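Local atomic coordinates of hypothetical protein yiiM (Escherichia coli, PDB entry 1O65), a protein that probably acts as a molybdenum-binding oxidoreductase of the MOSC family that works on nitrogenous compounds, though its own reaction remains unestablished. Residues 78-81 / 82-86; 85-88 / 89-92; 144-147 / 148-151; 103-106 / 107-111; 186-189 / 190-194. All coordinates share one frame; numbering follows the deposited sequence.

Interaction 1. Residues 78-81 / 82-86; sequences LYWA and REFPE
Tyr79 lays one face of its ring under the side chain of Glu83, whose CG sits 3.6 Å from the ring centroid and only 19° off the normal, a CH-pi contact one helical turn along. The ring points this way because its CG lies anti to the backbone N (chi1 175°), while the Glu83 chain bends at chi2 and brings its carboxylate nearly parallel to the ring, 13° between the planes. The Arg82 guanidinium, by contrast, stands almost upright to the same ring, with NH1 4.1 Å from Tyr79 CD1. These residues form the last turn of helix 75-83, the helix of the beta-alpha-beta unit that connects strands 69-73 and 100-102. Arg82 N bonds to Leu78 O at 3.0 Å and Phe84 N to Trp80 O at 2.8 Å; between them Glu83 N makes two weak bonds, to Tyr79 O and Trp80 O. Phe84 then leaves helical geometry. Its CE2 comes 4.2 Å from Trp80 CE3, and both rings pack on Leu147 of helix 144-151. The indole NE1 of Trp80 is hydrogen-bonded to Tyr72 OH, and Lys153 makes a cation-pi contact with Tyr79.

Interaction 2. Residues 85-88 / 89-92; sequences PEQA and ELFV
Gln87 meets both Leu90 and Phe91 with the aliphatic part of its side chain. Its CB lies 3.6 Å from Leu90 CD1, the branch of the leucine that reaches back across the turn. One atom further out, CG lies 3.9 Å from Phe91 CE2 and brushes Leu90 CD1 more loosely. Beyond CG the chain bends at chi2, which leaves the plane of the terminal amide inclined 59° to the Phe91 ring. Torsion chi1 of 48° sets CG between the backbone N and the carbonyl carbon, which brings it to the phenyl ring.

The carbonyl of Gln87 works alongside its side chain. Leu90 N donates to Gln87 O at 3.1 Å, arriving well above the carbonyl plane, and Phe91 CD2 lies 3.3 Å from the same oxygen. Phe91 N bonds in turn to Ala88 O at 3.2 Å, from still further out of the carbonyl plane, while Ala88 CA sits at the edge of the phenyl ring. Glu89 folds back at chi2, so that OE2 comes 3.3 Å from Gln87 CA. Phe91 itself is buried, its ring meeting those of Phe139 and Trp80, and Ala88 packs on Ala81 of helix 75-83. Three i to i+3 backbone bonds, Ala88 N to Pro85 O, Leu90 N to Gln87 O and Phe91 N to Ala88 O, make this a tightly wound connection of short turns, which closes in an inverse gamma turn centred on Phe91, within the helix-to-strand link of a beta-alpha-beta unit.

Interaction 3. Residues 144-147 / 148-151; sequences IAQL and MQNT
Gln146 and Asn150 join their amides one turn apart on helix 144-151: Gln146 NE2 donates to Asn150 OD1 at 3.0 Å, with 150° at the hydrogen. The donor stands above the carbonyl plane of the asparagine, and the two amide planes are 35° apart. Gln146 starts with CG anti to its backbone N (chi1 -177°) and then bends at chi2, turning its end along the helix; Asn150 instead carries CG beside its own N and anti to the carbonyl carbon, so that its amide leans back toward Gln146. The other end of the glutamine amide is also held, OE1 being bonded to Trp234 NE1. Gln149, extended beyond CG, reaches Arg232 through OE1. On another side of the helix, Met148 CG passes 3.4 Å from Ile144 O and 4.4 Å from Ile144 CG1. Thr151 turns its hydroxyl back over the preceding turn, OG1 lying 3.1 Å from Leu147 O and 3.2 Å from Met148 O. Nearly straight i to i+4 bonds, such as Gln149 N to Ala145 O at 3.1 Å, mark a regular alpha-helix, here with an i to i+4 amide pair along its partly exposed side and helices 75-83 and 230-234 packed against it.

Interaction 4. Residues 103-106 / 107-111; sequences DGLT and ESNVY
Asn109 closes a ring of hydrogen bonds with the preceding residues through both ends of its amide. OD1 takes Thr106 N at 2.7 Å in a nearly straight bond (172°) lying in the carbonyl plane, and ND2 donates a hydrogen bond to Gly104 O at 3.0 Å, with that oxygen in the amide plane of the asparagine. A chi1 of 70° tucks the amide back against the backbone, and the paired bonds fix its rotation. Asn109 N also bonds to Thr106 O at 3.1 Å, which makes residues 106-109 a beta turn, and Val110 N adds a weak bond to the same oxygen. The turn lies in the loop that leads from strand 100-102 to strand 115-118 in the MOSC domain. The Thr106 and Ser108 hydroxyls share a hydrogen bond, 3.1 Å between Thr106 OG1 and Ser108 OG, in which either may be the donor. Glu107 faces away, and its OE2 accepts bonds from Gly155 N and His76 NE2. On the buried side Leu105 CD2 meets Val110 CG2 at 3.6 Å, the two side chains crossing at about a right angle, and both pack on Trp156 of strand 156-160. Val110 and Glu107 also touch Val183 at the start of helix 183-191.

Interaction 5. Residues 186-189 / 190-194; sequences AAAI and AWHMP
Ala190 rests its CB over the backbone carbonyls of Ala186 and Ala187, 3.6 Å from each oxygen, while its N donates to Ala186 O. Next comes Trp191, whose indole swings back along the helix with CG beside its own backbone N (chi1 -53°); CZ3 comes to 3.6 Å from Ala187 CB, and CE3 lies 3.4 Å from Ala187 O. Phe229 and Trp213 meet this indole edge-to-face. His192 runs its imidazole alongside Ala188, ND1 being 3.7 Å from Ala188 CA, and NE2 bonds to Gln149 O of helix 144-151. Its backbone N donates to Ala188 O at 2.9 Å, a carbonyl that also accepts Met193 N at 3.0 Å. Met193 then turns its side chain back over the last turn: CG lies 3.6 Å from Ile189 CA, and SD is 4.2 Å from Ile189 CG1. A water donates to both Ile189 O and Met193 O, joining the departing chain to the helix. Ala190 packs on helix 211-223 and Ile189 on helix 197-204. An i to i+5 bond following the last i to i+4 bond marks the C-terminal end of helix 183-191, first in the range of the YiiM-like three-helix domain.

Along the chain the contacts come in the order 1, 2, 4, 3, 5. The first four lie in the MOSC range, the last in the YiiM-like three-helix range. Interactions 1 and 2 follow one another, sharing Pro85 and Glu86, with centres about 6 Å apart, and Trp80 packs on Phe91 between them. Interaction 3, on helix 144-151, has its centre about 14 Å from that of interaction 1 and touches it through Phe84 and Leu147. It also meets interaction 5, centres about 13 Å apart, through a probable hydrogen bond and through Gln149 packing on Trp191. Interaction 4 touches none of the others. Helix 144-151 thus bridges helix 75-83 and the C-terminal helical part.

Interaction 1. Residues 78-81 / 82-86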
# COMPACT_ATOMS: atom_id res chain seq x y z
N LEU A 78 -5.81 -7.26 -13.94
CA LEU A 78 -5.55 -7.97 -15.20
C LEU A 78 -4.78 -9.26 -14.89
O LEU A 78 -5.18 -10.36 -15.29
CB LEU A 78 -4.70 -7.11 -16.14
CG LEU A 78 -5.35 -5.80 -16.61
CD1 LEU A 78 -4.32 -4.94 -17.35
CD2 LEU A 78 -6.56 -6.09 -17.49
N TYR A 79 -3.67 -9.14 -14.17
CA TYR A 79 -2.90 -10.31 -13.80
C TYR A 79 -3.74 -11.33 -13.04
O TYR A 79 -3.70 -12.53 -13.34
CB TYR A 79 -1.67 -9.92 -12.98
CG TYR A 79 -0.91 -11.13 -12.46
CD1 TYR A 79 0.06 -11.77 -13.21
CD2 TYR A 79 -1.18 -11.64 -11.20
CE1 TYR A 79 0.73 -12.87 -12.72
CE2 TYR A 79 -0.51 -12.73 -10.70
CZ TYR A 79 0.44 -13.35 -11.46
OH TYR A 79 1.09 -14.45 -10.95
N TRP A 80 -4.52 -10.93 -12.03
CA TRP A 80 -5.29 -11.92 -11.28
C TRP A 80 -6.38 -12.57 -12.11
O TRP A 80 -6.52 -13.80 -12.05
CB TRP A 80 -5.85 -11.35 -9.98
CG TRP A 80 -4.78 -10.89 -9.03
CD1 TRP A 80 -4.64 -9.65 -8.52
CD2 TRP A 80 -3.69 -11.68 -8.50
NE1 TRP A 80 -3.52 -9.60 -7.71
CE2 TRP A 80 -2.93 -10.83 -7.67
CE3 TRP A 80 -3.29 -13.01 -8.63
CZ2 TRP A 80 -1.80 -11.27 -6.98
CZ3 TRP A 80 -2.19 -13.46 -7.93
CH2 TRP A 80 -1.43 -12.59 -7.11
N ALA A 81 -7.11 -11.80 -12.92
CA ALA A 81 -8.14 -12.38 -13.77
C ALA A 81 -7.53 -13.41 -14.72
O ALA A 81 -8.16 -14.44 -14.95
CB ALA A 81 -8.93 -11.34 -14.53
N ARG A 82 -6.34 -13.17 -15.24
CA ARG A 82 -5.67 -14.11 -16.12
C ARG A 82 -5.11 -15.30 -15.37
O ARG A 82 -4.78 -16.34 -15.96
CB ARG A 82 -4.56 -13.37 -16.87
CG ARG A 82 -3.75 -14.20 -17.84
CD ARG A 82 -2.41 -13.54 -18.13
NE ARG A 82 -2.56 -12.15 -18.53
CZ ARG A 82 -1.82 -11.13 -18.10
NH1 ARG A 82 -0.83 -11.30 -17.22
NH2 ARG A 82 -2.08 -9.90 -18.56
N GLU A 83 -4.90 -15.18 -14.06
CA GLU A 83 -4.40 -16.30 -13.27
C GLU A 83 -5.55 -17.15 -12.77
O GLU A 83 -5.44 -18.35 -12.49
CB GLU A 83 -3.54 -15.78 -12.12
CG GLU A 83 -2.23 -15.17 -12.61
CD GLU A 83 -1.31 -16.25 -13.17
OE1 GLU A 83 -1.18 -17.29 -12.48
OE2 GLU A 83 -0.76 -16.05 -14.27
N PHE A 84 -6.72 -16.52 -12.60
CA PHE A 84 -7.91 -17.21 -12.12
C PHE A 84 -9.13 -16.82 -12.94
O PHE A 84 -10.06 -16.19 -12.43
CB PHE A 84 -8.15 -16.93 -10.64
CG PHE A 84 -7.04 -17.32 -9.71
CD1 PHE A 84 -6.69 -18.65 -9.52
CD2 PHE A 84 -6.29 -16.36 -9.05
CE1 PHE A 84 -5.66 -19.01 -8.68
CE2 PHE A 84 -5.26 -16.70 -8.20
CZ PHE A 84 -4.94 -18.04 -8.02
N PRO A 85 -9.16 -17.20 -14.22
CA PRO A 85 -10.26 -16.89 -15.11
C PRO A 85 -11.61 -17.34 -14.60
O PRO A 85 -12.59 -16.61 -14.75
CB PRO A 85 -9.89 -17.55 -16.42
CG PRO A 85 -9.06 -18.72 -16.03
CD PRO A 85 -8.32 -18.31 -14.77
N GLU A 86 -11.70 -18.49 -13.94
CA GLU A 86 -12.91 -19.02 -13.35
C GLU A 86 -13.60 -18.04 -12.40
O GLU A 86 -14.80 -18.17 -12.17
CB GLU A 86 -12.62 -20.30 -12.55
CG GLU A 86 -13.17 -21.58 -13.09
CD GLU A 86 -12.31 -22.29 -14.12
OE1 GLU A 86 -11.08 -22.41 -13.95
OE2 GLU A 86 -12.89 -22.74 -15.13

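Interaction 2. Residues 85-88 / 89-92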
# COMPACT_ATOMS: atom_id res chain seq x y z
N PRO A 85 -9.16 -17.20 -14.22
CA PRO A 85 -10.26 -16.89 -15.11
C PRO A 85 -11.61 -17.34 -14.60
O PRO A 85 -12.59 -16.61 -14.75
CB PRO A 85 -9.89 -17.55 -16.42
CG PRO A 85 -9.06 -18.72 -16.03
CD PRO A 85 -8.32 -18.31 -14.77
N GLU A 86 -11.70 -18.49 -13.94
CA GLU A 86 -12.91 -19.02 -13.35
C GLU A 86 -13.60 -18.04 -12.40
O GLU A 86 -14.80 -18.17 -12.17
CB GLU A 86 -12.62 -20.30 -12.55
CG GLU A 86 -13.17 -21.58 -13.09
CD GLU A 86 -12.31 -22.29 -14.12
OE1 GLU A 86 -11.08 -22.41 -13.95
OE2 GLU A 86 -12.89 -22.74 -15.13
N GLN A 87 -12.83 -17.19 -11.72
CA GLN A 87 -13.42 -16.19 -10.84
C GLN A 87 -12.96 -14.77 -11.16
O GLN A 87 -12.83 -13.93 -10.28
CB GLN A 87 -13.17 -16.52 -9.37
CG GLN A 87 -11.71 -16.88 -9.07
CD GLN A 87 -11.70 -18.22 -8.33
OE1 GLN A 87 -11.30 -19.27 -9.05
NE2 GLN A 87 -12.09 -18.28 -7.17
N ALA A 88 -12.88 -14.45 -12.44
CA ALA A 88 -12.49 -13.16 -12.96
C ALA A 88 -13.39 -12.01 -12.53
O ALA A 88 -12.90 -10.88 -12.47
CB ALA A 88 -12.41 -13.21 -14.49
N GLU A 89 -14.67 -12.25 -12.21
CA GLU A 89 -15.57 -11.21 -11.80
C GLU A 89 -15.19 -10.64 -10.43
O GLU A 89 -15.63 -9.55 -10.10
CB GLU A 89 -17.04 -11.61 -11.64
CG GLU A 89 -17.53 -12.90 -12.19
CD GLU A 89 -17.01 -14.13 -11.45
OE1 GLU A 89 -17.54 -14.39 -10.35
OE2 GLU A 89 -16.12 -14.78 -12.02
N LEU A 90 -14.52 -11.45 -9.62
CA LEU A 90 -14.11 -11.01 -8.30
C LEU A 90 -12.96 -10.01 -8.37
O LEU A 90 -12.81 -9.22 -7.45
CB LEU A 90 -13.62 -12.19 -7.44
CG LEU A 90 -14.62 -13.33 -7.21
CD1 LEU A 90 -13.91 -14.47 -6.49
CD2 LEU A 90 -15.85 -12.83 -6.47
N PHE A 91 -12.18 -10.05 -9.44
CA PHE A 91 -11.01 -9.19 -9.52
C PHE A 91 -11.32 -7.83 -10.09
O PHE A 91 -10.89 -7.48 -11.20
CB PHE A 91 -9.86 -9.94 -10.21
CG PHE A 91 -9.46 -11.16 -9.40
CD1 PHE A 91 -8.61 -11.06 -8.33
CD2 PHE A 91 -10.00 -12.40 -9.71
CE1 PHE A 91 -8.26 -12.17 -7.58
CE2 PHE A 91 -9.65 -13.52 -8.96
CZ PHE A 91 -8.78 -13.41 -7.89
N VAL A 92 -12.05 -7.01 -9.33
CA VAL A 92 -12.41 -5.66 -9.68
C VAL A 92 -12.29 -4.79 -8.42
O VAL A 92 -12.48 -5.30 -7.31
CB VAL A 92 -13.81 -5.50 -10.27
CG1 VAL A 92 -13.98 -6.24 -11.59
CG2 VAL A 92 -14.90 -6.01 -9.33

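Interaction 3. Residues 144-147 / 148-151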
# COMPACT_ATOMS: atom_id res chain seq x y z
N ILE A 144 -4.11 -16.95 -1.89
CA ILE A 144 -3.98 -15.63 -2.53
C ILE A 144 -3.02 -14.75 -1.75
O ILE A 144 -2.14 -14.11 -2.36
CB ILE A 144 -5.32 -14.96 -2.80
CG1 ILE A 144 -5.20 -13.69 -3.65
CG2 ILE A 144 -6.04 -14.58 -1.50
CD1 ILE A 144 -4.99 -13.90 -5.11
N ALA A 145 -3.04 -14.79 -0.41
CA ALA A 145 -2.08 -13.95 0.34
C ALA A 145 -0.65 -14.36 0.03
O ALA A 145 0.23 -13.51 -0.20
CB ALA A 145 -2.40 -13.90 1.81
N GLN A 146 -0.37 -15.66 -0.06
CA GLN A 146 0.99 -16.09 -0.43
C GLN A 146 1.31 -15.57 -1.82
O GLN A 146 2.36 -15.00 -2.10
CB GLN A 146 1.10 -17.61 -0.35
CG GLN A 146 2.49 -18.15 -0.65
CD GLN A 146 3.45 -17.92 0.51
OE1 GLN A 146 3.28 -18.53 1.57
NE2 GLN A 146 4.44 -17.05 0.36
N LEU A 147 0.42 -15.74 -2.77
CA LEU A 147 0.57 -15.27 -4.14
C LEU A 147 0.86 -13.78 -4.17
O LEU A 147 1.86 -13.39 -4.77
CB LEU A 147 -0.67 -15.66 -4.94
CG LEU A 147 -0.63 -16.81 -5.94
CD1 LEU A 147 0.46 -17.85 -5.72
CD2 LEU A 147 -2.00 -17.53 -5.91
N MET A 148 0.06 -12.92 -3.53
CA MET A 148 0.36 -11.49 -3.54
C MET A 148 1.78 -11.21 -3.05
O MET A 148 2.55 -10.50 -3.71
CB MET A 148 -0.56 -10.64 -2.68
CG MET A 148 -2.04 -10.79 -2.89
SD MET A 148 -2.99 -9.82 -1.72
CE MET A 148 -2.37 -8.16 -2.03
N GLN A 149 2.14 -11.78 -1.89
CA GLN A 149 3.48 -11.55 -1.35
C GLN A 149 4.59 -12.03 -2.29
O GLN A 149 5.59 -11.31 -2.49
CB GLN A 149 3.62 -12.16 0.04
CG GLN A 149 4.92 -11.75 0.74
CD GLN A 149 5.08 -12.56 2.01
OE1 GLN A 149 4.46 -12.29 3.03
NE2 GLN A 149 5.90 -13.60 1.92
N ASN A 150 4.43 -13.20 -2.88
CA ASN A 150 5.41 -13.74 -3.81
C ASN A 150 5.59 -12.90 -5.08
O ASN A 150 6.70 -12.68 -5.54
CB ASN A 150 5.04 -15.17 -4.22
CG ASN A 150 5.25 -16.23 -3.17
OD1 ASN A 150 5.77 -15.99 -2.08
ND2 ASN A 150 4.81 -17.46 -3.47
N THR A 151 4.52 -12.35 -5.64
CA THR A 151 4.65 -11.58 -6.89
C THR A 151 5.01 -10.13 -6.62
O THR A 151 5.43 -9.37 -7.47
CB THR A 151 3.32 -11.64 -7.65
OG1 THR A 151 2.28 -11.08 -6.81
CG2 THR A 151 3.01 -13.07 -8.05

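Interaction 4. Residues 103-106 / 107-111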
# COMPACT_ATOMS: atom_id res chain seq x y z
N ASP A 103 -4.54 3.89 -12.38
CA ASP A 103 -3.73 3.35 -13.45
C ASP A 103 -2.42 4.17 -13.42
O ASP A 103 -2.49 5.29 -12.89
CB ASP A 103 -4.29 3.54 -14.84
CG ASP A 103 -5.47 2.66 -15.20
OD1 ASP A 103 -5.33 1.43 -15.30
OD2 ASP A 103 -6.55 3.27 -15.40
N GLY A 104 -1.31 3.63 -13.89
CA GLY A 104 -0.08 4.38 -13.96
C GLY A 104 0.80 4.36 -12.74
O GLY A 104 1.90 4.92 -12.80
N LEU A 105 0.36 3.81 -11.60
CA LEU A 105 1.16 3.78 -10.39
C LEU A 105 1.32 2.35 -9.89
O LEU A 105 0.34 1.66 -9.58
CB LEU A 105 0.55 4.65 -9.29
CG LEU A 105 0.65 6.16 -9.47
CD1 LEU A 105 -0.14 6.89 -8.39
CD2 LEU A 105 2.09 6.63 -9.44
N THR A 106 2.56 1.86 -9.83
CA THR A 106 2.81 0.50 -9.39
C THR A 106 3.92 0.45 -8.35
O THR A 106 4.57 1.46 -8.03
CB THR A 106 3.22 -0.44 -10.55
OG1 THR A 106 4.52 -0.02 -11.02
CG2 THR A 106 2.25 -0.44 -11.72
N GLU A 107 4.20 -0.75 -7.80
CA GLU A 107 5.27 -0.90 -6.83
C GLU A 107 6.62 -0.47 -7.40
O GLU A 107 7.50 -0.03 -6.64
CB GLU A 107 5.38 -2.36 -6.35
CG GLU A 107 4.13 -2.79 -5.56
CD GLU A 107 2.96 -3.17 -6.43
OE1 GLU A 107 3.10 -3.32 -7.69
OE2 GLU A 107 1.85 -3.30 -5.89
N SER A 108 6.83 -0.65 -8.72
CA SER A 108 8.09 -0.27 -9.31
C SER A 108 8.22 1.20 -9.63
O SER A 108 9.37 1.58 -9.94
CB SER A 108 8.45 -1.13 -10.54
OG SER A 108 7.34 -1.29 -11.41
N ASN A 109 7.20 2.03 -9.64
CA ASN A 109 7.46 3.45 -9.89
C ASN A 109 6.94 4.31 -8.73
O ASN A 109 6.81 5.53 -8.86
CB ASN A 109 6.94 3.93 -11.23
CG ASN A 109 5.45 3.98 -11.34
OD1 ASN A 109 4.79 3.24 -10.59
ND2 ASN A 109 4.87 4.82 -12.20
N VAL A 110 6.51 3.67 -7.64
CA VAL A 110 6.11 4.42 -6.44
C VAL A 110 7.22 4.23 -5.40
O VAL A 110 7.63 3.09 -5.15
CB VAL A 110 4.74 4.00 -5.93
CG1 VAL A 110 4.42 4.54 -4.54
CG2 VAL A 110 3.67 4.54 -6.90
N TYR A 111 7.77 5.32 -4.88
CA TYR A 111 8.86 5.20 -3.92
C TYR A 111 8.41 5.43 -2.48
O TYR A 111 7.49 6.21 -2.19
CB TYR A 111 9.96 6.21 -4.29
CG TYR A 111 10.76 5.83 -5.53
CD1 TYR A 111 10.15 5.86 -6.78
CD2 TYR A 111 12.09 5.44 -5.46
CE1 TYR A 111 10.84 5.54 -7.92
CE2 TYR A 111 12.79 5.10 -6.62
CZ TYR A 111 12.15 5.15 -7.84
OH TYR A 111 12.80 4.80 -9.00

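Interaction 5. Residues 186-189 / 190-194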
# COMPACT_ATOMS: atom_id res chain seq x y z
N ALA A 186 11.18 -2.39 -1.16
CA ALA A 186 10.84 -2.60 0.23
C ALA A 186 10.15 -3.96 0.38
O ALA A 186 10.49 -4.72 1.28
CB ALA A 186 9.97 -1.50 0.79
N ALA A 187 9.19 -4.24 -0.52
CA ALA A 187 8.51 -5.50 -0.49
C ALA A 187 9.53 -6.64 -0.63
O ALA A 187 9.48 -7.52 0.24
CB ALA A 187 7.40 -5.65 -1.53
N ALA A 188 10.49 -6.56 -1.52
CA ALA A 188 11.48 -7.59 -1.74
C ALA A 188 12.42 -7.77 -0.55
O ALA A 188 12.87 -8.86 -0.19
CB ALA A 188 12.32 -7.27 -3.00
N ILE A 189 12.84 -6.66 0.02
CA ILE A 189 13.69 -6.66 1.19
C ILE A 189 12.96 -7.34 2.35
O ILE A 189 13.56 -8.01 3.19
CB ILE A 189 14.07 -5.22 1.62
CG1 ILE A 189 14.97 -4.57 0.57
CG2 ILE A 189 14.71 -5.26 3.00
CD1 ILE A 189 15.28 -3.10 0.76
N ALA A 190 11.67 -7.10 2.49
CA ALA A 190 10.93 -7.71 3.59
C ALA A 190 10.66 -9.19 3.37
O ALA A 190 10.78 -9.92 4.34
CB ALA A 190 9.56 -7.05 3.80
N TRP A 191 10.29 -9.57 2.14
CA TRP A 191 9.82 -10.94 1.96
C TRP A 191 10.51 -11.81 0.93
O TRP A 191 10.17 -13.00 0.85
CB TRP A 191 8.32 -10.85 1.56
CG TRP A 191 7.43 -10.05 2.43
CD1 TRP A 191 7.29 -10.19 3.79
CD2 TRP A 191 6.55 -8.99 2.06
NE1 TRP A 191 6.37 -9.30 4.25
CE2 TRP A 191 5.89 -8.55 3.22
CE3 TRP A 191 6.22 -8.39 0.83
CZ2 TRP A 191 4.94 -7.51 3.23
CZ3 TRP A 191 5.28 -7.37 0.85
CH2 TRP A 191 4.66 -6.92 2.02
N HIS A 192 11.38 -11.30 0.07
CA HIS A 192 11.98 -12.16 -0.94
C HIS A 192 13.45 -12.47 -0.71
O HIS A 192 13.90 -13.57 -1.05
CB HIS A 192 11.85 -11.51 -2.35
CG HIS A 192 10.44 -11.26 -2.79
ND1 HIS A 192 10.14 -10.39 -3.80
CD2 HIS A 192 9.25 -11.70 -2.34
CE1 HIS A 192 8.83 -10.33 -3.99
NE2 HIS A 192 8.25 -11.13 -3.10
N MET A 193 14.25 -11.53 -0.21
CA MET A 193 15.66 -11.81 -0.04
C MET A 193 16.02 -12.41 1.29
O MET A 193 15.30 -12.33 2.29
CB MET A 193 16.52 -10.59 -0.29
CG MET A 193 16.00 -9.23 0.07
SD MET A 193 17.33 -8.08 0.53
CE MET A 193 17.50 -8.47 2.26
N PRO A 194 17.18 -13.10 1.29
CA PRO A 194 17.68 -13.68 2.52
C PRO A 194 18.22 -12.56 3.42
O PRO A 194 18.46 -11.45 2.97
CB PRO A 194 18.79 -14.63 2.10
CG PRO A 194 18.98 -14.44 0.64
CD PRO A 194 17.73 -13.79 0.09
O HOH W 1 15.09 -10.02 3.92